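Local atomic coordinates of ricin B-like lectin (PDB entry 4IZX), a protein that binds galactose-containing glycans such as lactose through a sugar site on a beta-trefoil lectin fold. Residues G7-I12 with Q43-W48; K51-R56 with W85-D90; T74-V79 with T120-W125. All blocks are in the same frame, centred on the assembly; numbering follows the deposited sequence.

Interaction 1 of 3, residues G7-I12 with Q43-W48; sequences GQTYKI and QWTFNW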
loop_
_atom_site.group_PDB
_atom_site.type_symbol
_atom_site.label_atom_id
_atom_site.label_comp_id
_atom_site.label_asym_id
_atom_site.label_seq_id
_atom_site.Cartn_x
_atom_site.Cartn_y
_atom_site.Cartn_z
ATOM N N GLY A 7 -13.151 8.735 -1.749
ATOM C CA GLY A 7 -13.838 9.089 -0.528
ATOM C C GLY A 7 -14.068 7.939 0.430
ATOM O O GLY A 7 -14.347 8.190 1.613
ATOM N N GLN A 8 -13.937 6.703 -0.043
ATOM C CA GLN A 8 -14.128 5.544 0.782
ATOM C C GLN A 8 -12.819 5.069 1.343
ATOM O O GLN A 8 -11.745 5.438 0.867
ATOM C CB GLN A 8 -14.833 4.438 0.010
ATOM C CG GLN A 8 -16.194 4.863 -0.535
ATOM C CD GLN A 8 -17.135 5.345 0.520
ATOM O OE1 GLN A 8 -17.480 6.529 0.613
ATOM N NE2 GLN A 8 -17.581 4.434 1.298
ATOM N N THR A 9 -12.918 4.288 2.401
ATOM C CA THR A 9 -11.796 3.809 3.183
ATOM C C THR A 9 -11.709 2.310 3.145
ATOM O O THR A 9 -12.705 1.595 3.244
ATOM C CB THR A 9 -11.954 4.336 4.627
ATOM O OG1 THR A 9 -11.957 5.786 4.607
ATOM C CG2 THR A 9 -10.865 3.865 5.550
ATOM N N TYR A 10 -10.492 1.790 2.988
ATOM C CA TYR A 10 -10.255 0.390 2.723
ATOM C C TYR A 10 -9.089 -0.151 3.535
ATOM O O TYR A 10 -8.191 0.614 3.942
ATOM C CB TYR A 10 -9.948 0.165 1.232
ATOM C CG TYR A 10 -11.068 0.637 0.337
ATOM C CD1 TYR A 10 -12.210 -0.142 0.151
ATOM C CD2 TYR A 10 -11.049 1.861 -0.288
ATOM C CE1 TYR A 10 -13.271 0.299 -0.651
ATOM C CE2 TYR A 10 -12.086 2.309 -1.079
ATOM C CZ TYR A 10 -13.207 1.534 -1.229
ATOM O OH TYR A 10 -14.220 1.999 -2.042
ATOM N N LYS A 11 -9.056 -1.472 3.719
ATOM C CA LYS A 11 -7.866 -2.191 4.117
ATOM C C LYS A 11 -7.240 -2.799 2.868
ATOM O O LYS A 11 -7.925 -3.137 1.910
ATOM C CB LYS A 11 -8.157 -3.240 5.174
ATOM C CG LYS A 11 -9.113 -4.336 4.746
ATOM C CD LYS A 11 -9.252 -5.381 5.853
ATOM C CE LYS A 11 -10.407 -6.335 5.736
ATOM N NZ LYS A 11 -10.414 -7.138 4.552
ATOM N N ILE A 12 -5.925 -2.950 2.906
ATOM C CA ILE A 12 -5.146 -3.357 1.748
ATOM C C ILE A 12 -4.336 -4.589 2.166
ATOM O O ILE A 12 -3.436 -4.495 3.008
ATOM C CB ILE A 12 -4.245 -2.244 1.223
ATOM C CG1 ILE A 12 -5.038 -0.970 0.943
ATOM C CG2 ILE A 12 -3.545 -2.732 -0.018
ATOM C CD1 ILE A 12 -4.224 0.227 0.647
ATOM N N GLN A 43 -6.251 1.351 7.992
ATOM C CA GLN A 43 -7.294 1.818 7.132
ATOM C C GLN A 43 -6.823 3.038 6.379
ATOM O O GLN A 43 -6.201 3.933 6.952
ATOM C CB GLN A 43 -8.567 2.098 7.948
ATOM C CG GLN A 43 -9.089 0.866 8.662
ATOM C CD GLN A 43 -10.340 1.085 9.471
ATOM O OE1 GLN A 43 -10.521 0.497 10.566
ATOM N NE2 GLN A 43 -11.235 1.854 8.932
ATOM N N TRP A 44 -7.194 3.121 5.103
ATOM C CA TRP A 44 -6.664 4.095 4.158
ATOM C C TRP A 44 -7.807 4.681 3.363
ATOM O O TRP A 44 -8.560 3.949 2.702
ATOM C CB TRP A 44 -5.639 3.413 3.231
ATOM C CG TRP A 44 -4.492 2.852 4.012
ATOM C CD1 TRP A 44 -4.375 1.572 4.465
ATOM C CD2 TRP A 44 -3.346 3.575 4.501
ATOM N NE1 TRP A 44 -3.239 1.448 5.217
ATOM C CE2 TRP A 44 -2.585 2.659 5.260
ATOM C CE3 TRP A 44 -2.915 4.894 4.413
ATOM C CZ2 TRP A 44 -1.409 3.034 5.900
ATOM C CZ3 TRP A 44 -1.737 5.258 5.029
ATOM C CH2 TRP A 44 -1.011 4.343 5.773
ATOM N N THR A 45 -7.975 5.998 3.457
ATOM C CA THR A 45 -9.031 6.715 2.781
ATOM C C THR A 45 -8.503 7.138 1.421
ATOM O O THR A 45 -7.503 7.841 1.289
ATOM C CB THR A 45 -9.520 7.922 3.601
ATOM O OG1 THR A 45 -9.838 7.553 4.922
ATOM C CG2 THR A 45 -10.610 8.652 2.894
ATOM N N PHE A 46 -9.139 6.606 0.367
ATOM C CA PHE A 46 -8.726 6.836 -0.981
ATOM C C PHE A 46 -9.326 8.139 -1.501
ATOM O O PHE A 46 -10.501 8.421 -1.274
ATOM C CB PHE A 46 -9.187 5.685 -1.879
ATOM C CG PHE A 46 -8.373 4.425 -1.797
ATOM C CD1 PHE A 46 -8.005 3.844 -0.583
ATOM C CD2 PHE A 46 -7.997 3.783 -2.960
ATOM C CE1 PHE A 46 -7.258 2.673 -0.538
ATOM C CE2 PHE A 46 -7.281 2.594 -2.912
ATOM C CZ PHE A 46 -6.879 2.059 -1.692
ATOM N N ASN A 47 -8.555 8.864 -2.304
ATOM C CA ASN A 47 -9.021 10.037 -3.029
ATOM C C ASN A 47 -8.523 9.942 -4.463
ATOM O O ASN A 47 -7.324 9.734 -4.686
ATOM C CB ASN A 47 -8.545 11.360 -2.406
ATOM C CG ASN A 47 -9.127 12.578 -3.088
ATOM O OD1 ASN A 47 -10.324 12.634 -3.312
ATOM N ND2 ASN A 47 -8.285 13.550 -3.415
ATOM N N TRP A 48 -9.422 10.132 -5.418
ATOM C CA TRP A 48 -9.046 10.301 -6.800
ATOM C C TRP A 48 -8.886 11.785 -7.066
ATOM O O TRP A 48 -9.831 12.550 -6.909
ATOM C CB TRP A 48 -10.086 9.660 -7.738
ATOM C CG TRP A 48 -9.827 9.922 -9.187
ATOM C CD1 TRP A 48 -10.514 10.796 -9.953
ATOM C CD2 TRP A 48 -8.895 9.254 -10.072
ATOM N NE1 TRP A 48 -10.079 10.742 -11.261
ATOM C CE2 TRP A 48 -9.091 9.798 -11.358
ATOM C CE3 TRP A 48 -7.929 8.238 -9.908
ATOM C CZ2 TRP A 48 -8.355 9.396 -12.444
ATOM C CZ3 TRP A 48 -7.211 7.849 -10.985
ATOM C CH2 TRP A 48 -7.429 8.411 -12.255
#

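Interaction 2 of 3, residues K51-R56 with W85-D90; sequences KAWTLR and WHIWRD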
loop_
_atom_site.group_PDB
_atom_site.type_symbol
_atom_site.label_atom_id
_atom_site.label_comp_id
_atom_site.label_asym_id
_atom_site.label_seq_id
_atom_site.Cartn_x
_atom_site.Cartn_y
_atom_site.Cartn_z
ATOM N N LYS A 51 -6.495 12.509 -11.569
ATOM C CA LYS A 51 -5.515 11.823 -12.399
ATOM C C LYS A 51 -4.796 10.636 -11.720
ATOM O O LYS A 51 -4.103 9.885 -12.376
ATOM C CB LYS A 51 -4.459 12.784 -12.953
ATOM C CG LYS A 51 -3.678 13.503 -11.928
ATOM C CD LYS A 51 -2.858 14.624 -12.561
ATOM C CE LYS A 51 -1.756 15.191 -11.690
ATOM N NZ LYS A 51 -2.228 15.628 -10.360
ATOM N N ALA A 52 -4.948 10.474 -10.425
ATOM C CA ALA A 52 -4.253 9.445 -9.676
ATOM C C ALA A 52 -4.926 9.333 -8.315
ATOM O O ALA A 52 -5.877 10.049 -8.034
ATOM C CB ALA A 52 -2.769 9.786 -9.523
ATOM N N TRP A 53 -4.398 8.441 -7.480
ATOM C CA TRP A 53 -4.971 8.141 -6.176
ATOM C C TRP A 53 -4.049 8.591 -5.070
ATOM O O TRP A 53 -2.821 8.381 -5.127
ATOM C CB TRP A 53 -5.198 6.646 -6.008
ATOM C CG TRP A 53 -6.164 6.059 -6.957
ATOM C CD1 TRP A 53 -5.889 5.492 -8.177
ATOM C CD2 TRP A 53 -7.589 5.950 -6.791
ATOM N NE1 TRP A 53 -7.049 5.041 -8.769
ATOM C CE2 TRP A 53 -8.098 5.302 -7.935
ATOM C CE3 TRP A 53 -8.476 6.337 -5.786
ATOM C CZ2 TRP A 53 -9.422 4.996 -8.067
ATOM C CZ3 TRP A 53 -9.812 6.045 -5.937
ATOM C CH2 TRP A 53 -10.252 5.388 -7.061
ATOM N N THR A 54 -4.611 9.158 -4.011
ATOM C CA THR A 54 -3.887 9.388 -2.765
ATOM C C THR A 54 -4.536 8.532 -1.691
ATOM O O THR A 54 -5.751 8.281 -1.725
ATOM C CB THR A 54 -3.812 10.877 -2.385
ATOM O OG1 THR A 54 -5.128 11.307 -2.043
ATOM C CG2 THR A 54 -3.240 11.695 -3.525
ATOM N N LEU A 55 -3.722 8.124 -0.729
ATOM C CA LEU A 55 -4.153 7.215 0.347
ATOM C C LEU A 55 -3.854 7.867 1.700
ATOM O O LEU A 55 -2.692 8.058 2.046
ATOM C CB LEU A 55 -3.453 5.859 0.263
ATOM C CG LEU A 55 -4.131 4.817 -0.638
ATOM C CD1 LEU A 55 -4.231 5.273 -2.069
ATOM C CD2 LEU A 55 -3.435 3.503 -0.601
ATOM N N ARG A 56 -4.905 8.255 2.413
ATOM C CA ARG A 56 -4.753 8.986 3.662
ATOM C C ARG A 56 -5.024 8.088 4.856
ATOM O O ARG A 56 -6.052 7.415 4.920
ATOM C CB ARG A 56 -5.690 10.196 3.692
ATOM C CG ARG A 56 -5.550 11.059 4.935
ATOM C CD ARG A 56 -6.730 12.005 5.087
ATOM N NE ARG A 56 -6.304 13.394 5.232
ATOM C CZ ARG A 56 -6.406 14.092 6.359
ATOM N NH1 ARG A 56 -6.922 13.532 7.444
ATOM N NH2 ARG A 56 -5.991 15.350 6.400
ATOM N N TRP A 85 -0.483 7.945 -6.537
ATOM C CA TRP A 85 -0.231 6.573 -6.958
ATOM C C TRP A 85 -1.092 6.237 -8.168
ATOM O O TRP A 85 -2.210 6.702 -8.296
ATOM C CB TRP A 85 -0.609 5.585 -5.833
ATOM C CG TRP A 85 0.177 5.763 -4.589
ATOM C CD1 TRP A 85 -0.204 6.410 -3.463
ATOM C CD2 TRP A 85 1.485 5.233 -4.319
ATOM N NE1 TRP A 85 0.785 6.304 -2.494
ATOM C CE2 TRP A 85 1.825 5.582 -3.000
ATOM C CE3 TRP A 85 2.418 4.504 -5.070
ATOM C CZ2 TRP A 85 3.037 5.197 -2.413
ATOM C CZ3 TRP A 85 3.605 4.138 -4.490
ATOM C CH2 TRP A 85 3.902 4.487 -3.174
ATOM N N HIS A 86 -0.584 5.350 -9.026
ATOM C CA HIS A 86 -1.407 4.690 -10.024
ATOM C C HIS A 86 -1.781 3.308 -9.476
ATOM O O HIS A 86 -0.947 2.607 -8.931
ATOM C CB HIS A 86 -0.677 4.515 -11.352
ATOM C CG HIS A 86 -0.551 5.786 -12.148
ATOM N ND1 HIS A 86 0.140 5.852 -13.345
ATOM C CD2 HIS A 86 -1.083 7.016 -11.941
ATOM C CE1 HIS A 86 0.013 7.068 -13.837
ATOM N NE2 HIS A 86 -0.719 7.791 -13.010
ATOM N N ILE A 87 -3.049 2.937 -9.620
ATOM C CA ILE A 87 -3.548 1.680 -9.105
ATOM C C ILE A 87 -4.213 0.935 -10.246
ATOM O O ILE A 87 -5.085 1.479 -10.901
ATOM C CB ILE A 87 -4.520 1.893 -7.933
ATOM C CG1 ILE A 87 -3.826 2.670 -6.807
ATOM C CG2 ILE A 87 -5.055 0.555 -7.463
ATOM C CD1 ILE A 87 -4.677 2.909 -5.598
ATOM N N TRP A 88 -3.771 -0.294 -10.494
ATOM C CA TRP A 88 -4.279 -1.076 -11.603
ATOM C C TRP A 88 -4.597 -2.465 -11.144
ATOM O O TRP A 88 -3.933 -3.006 -10.263
ATOM C CB TRP A 88 -3.272 -1.189 -12.757
ATOM C CG TRP A 88 -2.813 0.144 -13.263
ATOM C CD1 TRP A 88 -1.527 0.619 -13.264
ATOM C CD2 TRP A 88 -3.629 1.181 -13.822
ATOM N NE1 TRP A 88 -1.508 1.896 -13.750
ATOM C CE2 TRP A 88 -2.777 2.265 -14.114
ATOM C CE3 TRP A 88 -5.000 1.297 -14.110
ATOM C CZ2 TRP A 88 -3.278 3.482 -14.633
ATOM C CZ3 TRP A 88 -5.477 2.493 -14.622
ATOM C CH2 TRP A 88 -4.612 3.562 -14.886
ATOM N N ARG A 89 -5.573 -3.093 -11.783
ATOM C CA ARG A 89 -5.777 -4.529 -11.556
ATOM C C ARG A 89 -4.539 -5.308 -11.989
ATOM O O ARG A 89 -3.902 -4.993 -12.999
ATOM C CB ARG A 89 -6.963 -5.031 -12.351
ATOM C CG ARG A 89 -8.263 -4.429 -11.921
ATOM C CD ARG A 89 -8.831 -5.045 -10.696
ATOM N NE ARG A 89 -10.124 -4.463 -10.370
ATOM C CZ ARG A 89 -10.918 -4.880 -9.394
ATOM N NH1 ARG A 89 -10.617 -5.938 -8.646
ATOM N NH2 ARG A 89 -12.013 -4.171 -9.105
ATOM N N ASP A 90 -4.185 -6.349 -11.244
ATOM C CA ASP A 90 -3.141 -7.263 -11.654
ATOM C C ASP A 90 -3.543 -7.975 -12.921
ATOM O O ASP A 90 -4.686 -8.352 -13.067
ATOM C CB ASP A 90 -2.872 -8.290 -10.550
ATOM C CG ASP A 90 -1.795 -9.289 -10.959
ATOM O OD1 ASP A 90 -0.648 -8.857 -11.185
ATOM O OD2 ASP A 90 -2.132 -10.487 -11.062
HETATM O O HOH W 1 -1.271 10.598 -13.051
HETATM O O HOH W 2 -6.699 3.726 -11.192
#

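Interaction 3 of 3, residues T74-V79 with T120-W125; sequences TRLVAV and TPVQLW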
loop_
_atom_site.group_PDB
_atom_site.type_symbol
_atom_site.label_atom_id
_atom_site.label_comp_id
_atom_site.label_asym_id
_atom_site.label_seq_id
_atom_site.Cartn_x
_atom_site.Cartn_y
_atom_site.Cartn_z
ATOM N N THR A 74 13.214 1.048 -1.942
ATOM C CA THR A 74 12.743 2.298 -1.334
ATOM C C THR A 74 11.649 1.974 -0.340
ATOM O O THR A 74 10.702 1.253 -0.647
ATOM C CB THR A 74 12.167 3.237 -2.408
ATOM O OG1 THR A 74 13.190 3.595 -3.292
ATOM C CG2 THR A 74 11.557 4.492 -1.841
ATOM N N ARG A 75 11.767 2.516 0.870
ATOM C CA ARG A 75 10.777 2.278 1.921
ATOM C C ARG A 75 9.514 3.113 1.720
ATOM O O ARG A 75 9.600 4.288 1.362
ATOM C CB ARG A 75 11.365 2.637 3.294
ATOM C CG ARG A 75 12.497 1.749 3.789
ATOM C CD ARG A 75 12.621 1.821 5.320
ATOM N NE ARG A 75 12.630 3.196 5.812
ATOM C CZ ARG A 75 12.001 3.600 6.910
ATOM N NH1 ARG A 75 11.308 2.734 7.636
ATOM N NH2 ARG A 75 12.064 4.871 7.284
ATOM N N LEU A 76 8.344 2.527 1.972
ATOM C CA LEU A 76 7.136 3.337 2.115
ATOM C C LEU A 76 7.109 3.926 3.522
ATOM O O LEU A 76 7.434 3.270 4.520
ATOM C CB LEU A 76 5.888 2.505 1.861
ATOM C CG LEU A 76 5.448 2.458 0.408
ATOM C CD1 LEU A 76 6.392 1.670 -0.457
ATOM C CD2 LEU A 76 4.010 2.030 0.298
ATOM N N VAL A 77 6.696 5.183 3.592
ATOM C CA VAL A 77 6.572 5.939 4.831
ATOM C C VAL A 77 5.350 6.857 4.747
ATOM O O VAL A 77 4.901 7.243 3.672
ATOM C CB VAL A 77 7.834 6.781 5.116
ATOM C CG1 VAL A 77 9.041 5.906 5.439
ATOM C CG2 VAL A 77 8.118 7.779 4.003
ATOM N N ALA A 78 4.844 7.231 5.922
ATOM C CA ALA A 78 3.869 8.291 6.023
ATOM C C ALA A 78 4.481 9.643 5.683
ATOM O O ALA A 78 5.567 9.944 6.143
ATOM C CB ALA A 78 3.365 8.369 7.458
ATOM N N VAL A 79 3.780 10.447 4.902
ATOM C CA VAL A 79 4.267 11.762 4.471
ATOM C C VAL A 79 3.179 12.805 4.695
ATOM O O VAL A 79 1.983 12.505 4.768
ATOM C CB VAL A 79 4.726 11.752 3.002
ATOM C CG1 VAL A 79 5.892 10.817 2.823
ATOM C CG2 VAL A 79 3.612 11.416 2.022
ATOM N N THR A 120 7.158 -6.550 8.915
ATOM C CA THR A 120 7.886 -6.619 7.650
ATOM C C THR A 120 7.678 -5.326 6.837
ATOM O O THR A 120 6.547 -4.936 6.580
ATOM C CB THR A 120 7.398 -7.839 6.840
ATOM O OG1 THR A 120 7.747 -9.015 7.545
ATOM C CG2 THR A 120 7.968 -7.892 5.453
ATOM N N PRO A 121 8.747 -4.669 6.401
ATOM C CA PRO A 121 8.541 -3.391 5.696
ATOM C C PRO A 121 7.874 -3.579 4.337
ATOM O O PRO A 121 8.104 -4.570 3.628
ATOM C CB PRO A 121 9.970 -2.886 5.504
ATOM C CG PRO A 121 10.743 -3.480 6.628
ATOM C CD PRO A 121 10.146 -4.849 6.844
ATOM N N VAL A 122 7.041 -2.613 3.980
ATOM C CA VAL A 122 6.541 -2.477 2.630
ATOM C C VAL A 122 7.477 -1.514 1.877
ATOM O O VAL A 122 7.833 -0.452 2.400
ATOM C CB VAL A 122 5.095 -1.949 2.594
ATOM C CG1 VAL A 122 4.573 -1.856 1.161
ATOM C CG2 VAL A 122 4.189 -2.814 3.451
ATOM N N GLN A 123 7.885 -1.918 0.672
ATOM C CA GLN A 123 8.878 -1.255 -0.121
ATOM C C GLN A 123 8.397 -1.085 -1.561
ATOM O O GLN A 123 7.364 -1.652 -1.948
ATOM C CB GLN A 123 10.217 -1.977 -0.066
ATOM C CG GLN A 123 10.149 -3.298 -0.795
ATOM C CD GLN A 123 11.367 -4.188 -0.649
ATOM O OE1 GLN A 123 12.425 -3.753 -0.171
ATOM N NE2 GLN A 123 11.247 -5.426 -1.127
ATOM N N LEU A 124 9.159 -0.367 -2.369
ATOM C CA LEU A 124 9.048 -0.423 -3.811
ATOM C C LEU A 124 9.956 -1.497 -4.378
ATOM O O LEU A 124 11.050 -1.734 -3.869
ATOM C CB LEU A 124 9.432 0.890 -4.487
ATOM C CG LEU A 124 8.571 2.092 -4.095
ATOM C CD1 LEU A 124 9.097 3.333 -4.806
ATOM C CD2 LEU A 124 7.110 1.861 -4.368
ATOM N N TRP A 125 9.533 -2.099 -5.476
ATOM C CA TRP A 125 10.404 -2.960 -6.263
ATOM C C TRP A 125 9.905 -2.955 -7.690
ATOM O O TRP A 125 8.691 -2.790 -7.951
ATOM C CB TRP A 125 10.430 -4.389 -5.715
ATOM C CG TRP A 125 11.652 -5.184 -6.133
ATOM C CD1 TRP A 125 11.829 -5.909 -7.275
ATOM C CD2 TRP A 125 12.888 -5.233 -5.422
ATOM N NE1 TRP A 125 13.107 -6.391 -7.323
ATOM C CE2 TRP A 125 13.788 -5.976 -6.213
ATOM C CE3 TRP A 125 13.312 -4.727 -4.196
ATOM C CZ2 TRP A 125 15.081 -6.252 -5.803
ATOM C CZ3 TRP A 125 14.619 -5.006 -3.784
ATOM C CH2 TRP A 125 15.489 -5.754 -4.596
#

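Interaction 1 of 3, residues G7-I12 with Q43-W48
Tyr10 brings the edge of its ring up to the face of Phe46. Its CD2 stands 3.6 Å from Phe46 CD1, off centre toward the rim, and the planes meet at 81°, a T-shaped pair. Beyond it, Ile12 CD1 comes to the edge of the same phenyl ring, 4.0 Å from Phe46 CZ, while crossing Trp44 at about a right angle, 4.1 Å from Trp44 CD1. In all four the gamma carbon (CG1 in Ile12) is anti to the carbonyl carbon, beside the backbone N. Val4, Leu55 and Ile137 pack against this apolar group, and the polar ends find partners of their own: Tyr10 OH on Ser5 N, Trp44 NE1 on Ile21 O. Trp44 ends the Gln42-to-Trp44 QxW signature of ricin-type beta-trefoil lectins, in a strand running antiparallel to strand 9-14. Tyr10 and Trp44 form the hydrogen-bonded pair, with Tyr10 N 2.9 Å from Trp44 O and 33° out of its carbonyl plane. On the other face of the sheet, Thr9 OG1 and Thr45 OG1 hydrogen-bond at 2.8 Å, and Thr9 CG2 touches Gln43 CB, the two side chains crossing at about a right angle. Gly7 gives its N to Phe46 O at 2.7 Å.

Interaction 2 of 3, residues K51-R56 with W85-D90
Lys51 meets the other strand through its carbonyl. A water donates to Lys51 O at 3.0 Å and also hydrogen-bonds His86 NE2 at 2.9 Å, lying in the plane of the imidazole, while the lysine's ammonium turns off to a salt bridge with Glu84. Ala52 points its methyl at the partner: CB sits 3.4 Å from Trp85 O and comes up to the edge of the His86 ring beside CD2. Trp53 carries both backbone bonds. Its N gives a nearly straight bond to Trp85 O (2.9 Å, 168° at the hydrogen), and its O takes Trp85 N at 2.8 Å in a more bent one (149°). Both donors lie in the acceptor's carbonyl plane. This one antiparallel hydrogen-bonded pair joins the outermost strand of the sheet that holds 9-14 and 44-48 to the hairpin of 86-89 and 97-100, a junction between strand sets of the beta-trefoil. The indole of Trp53 lies across Ile87, whose CD1 rests over the five-membered ring, 4.1 Å from its centroid and 29° off the normal, a CH-pi contact. At the rim of that indole, a second water accepts from Trp53 NE1 at 2.8 Å and donates to Ile87 O. Trp53, Ile87 and Arg89 line the benzamidine pocket together with Gln3, Val4 and Phe97. Leu55 then sends CD1 to Ile87 CD1, 4.3 Å away, and toward the five-membered end of Trp85, whose NE1 is tied to Leu64 O.

Interaction 3 of 3, residues T74-V79 with T120-W125
Thr74 O takes one hydrogen bond and one weaker C-H contact from the second strand. Leu124 N donates to it at 2.8 Å, in the carbonyl plane and at 158° at the hydrogen, and the alpha C-H of Gln123 adds a strongly bent contact with CA 3.1 Å from Thr74 O. Two residues on, the direction reverses: Leu76 N gives a nearly straight bond (169°) to Val122 O at 3.1 Å. These bonds flank the backbone bridge of Arg75 with Gln123, after which the two strands part at a steep angle. Thr74 and Leu124 lie side by side and point the same way, Thr74 CB 3.9 Å from Leu124 CD1, with the threonine hydroxyl turned to Thr69 O and Ala71 O. Leu76 fills the angle between the strands. Its CD1 bends over the peptide of Gln123, 3.6 Å from Gln123 C, and meets Leu124 CD2 at 4.0 Å; CD2 meets Val122 CG1, the side chains crossing obliquely. Leu64, Ile66 and Leu108 pack round the same side chains, in the interior of the beta-trefoil. The polar ends are committed to other partners, Arg75 in a salt bridge with Glu67 and the extended Gln123 in a hydrogen bond from NE2 to Asp109. Cohesion here therefore rests on main-chain hydrogen bonds and methyl packing, with no side-chain polar bond across the two segments, so the match is one of backbone position and shape.

In the fold
Interactions 1 and 2 are direct neighbours, their centres 10 Å apart: strands 44-48 and 53-57 pair side by side, Ile12 CD1 packs 3.6 Å from Leu55 CD2, and Trp48 meets Trp53 edge to face. Interaction 3 lies across the chain's centre from interaction 1, about 18 Å between centres, and touches interaction 2 where Trp85 CZ3 approaches Leu124 CD2 at 4.2 Å. Trp85 thus leads from the one contact to the other through the core. The galactose site belongs to none of them, but Trp44 of interaction 1 has its side chain about 9 Å from the bound galactose, whereas benzamidine, probably from the crystallisation liquor, lies about 4 Å from the Trp53 side chain.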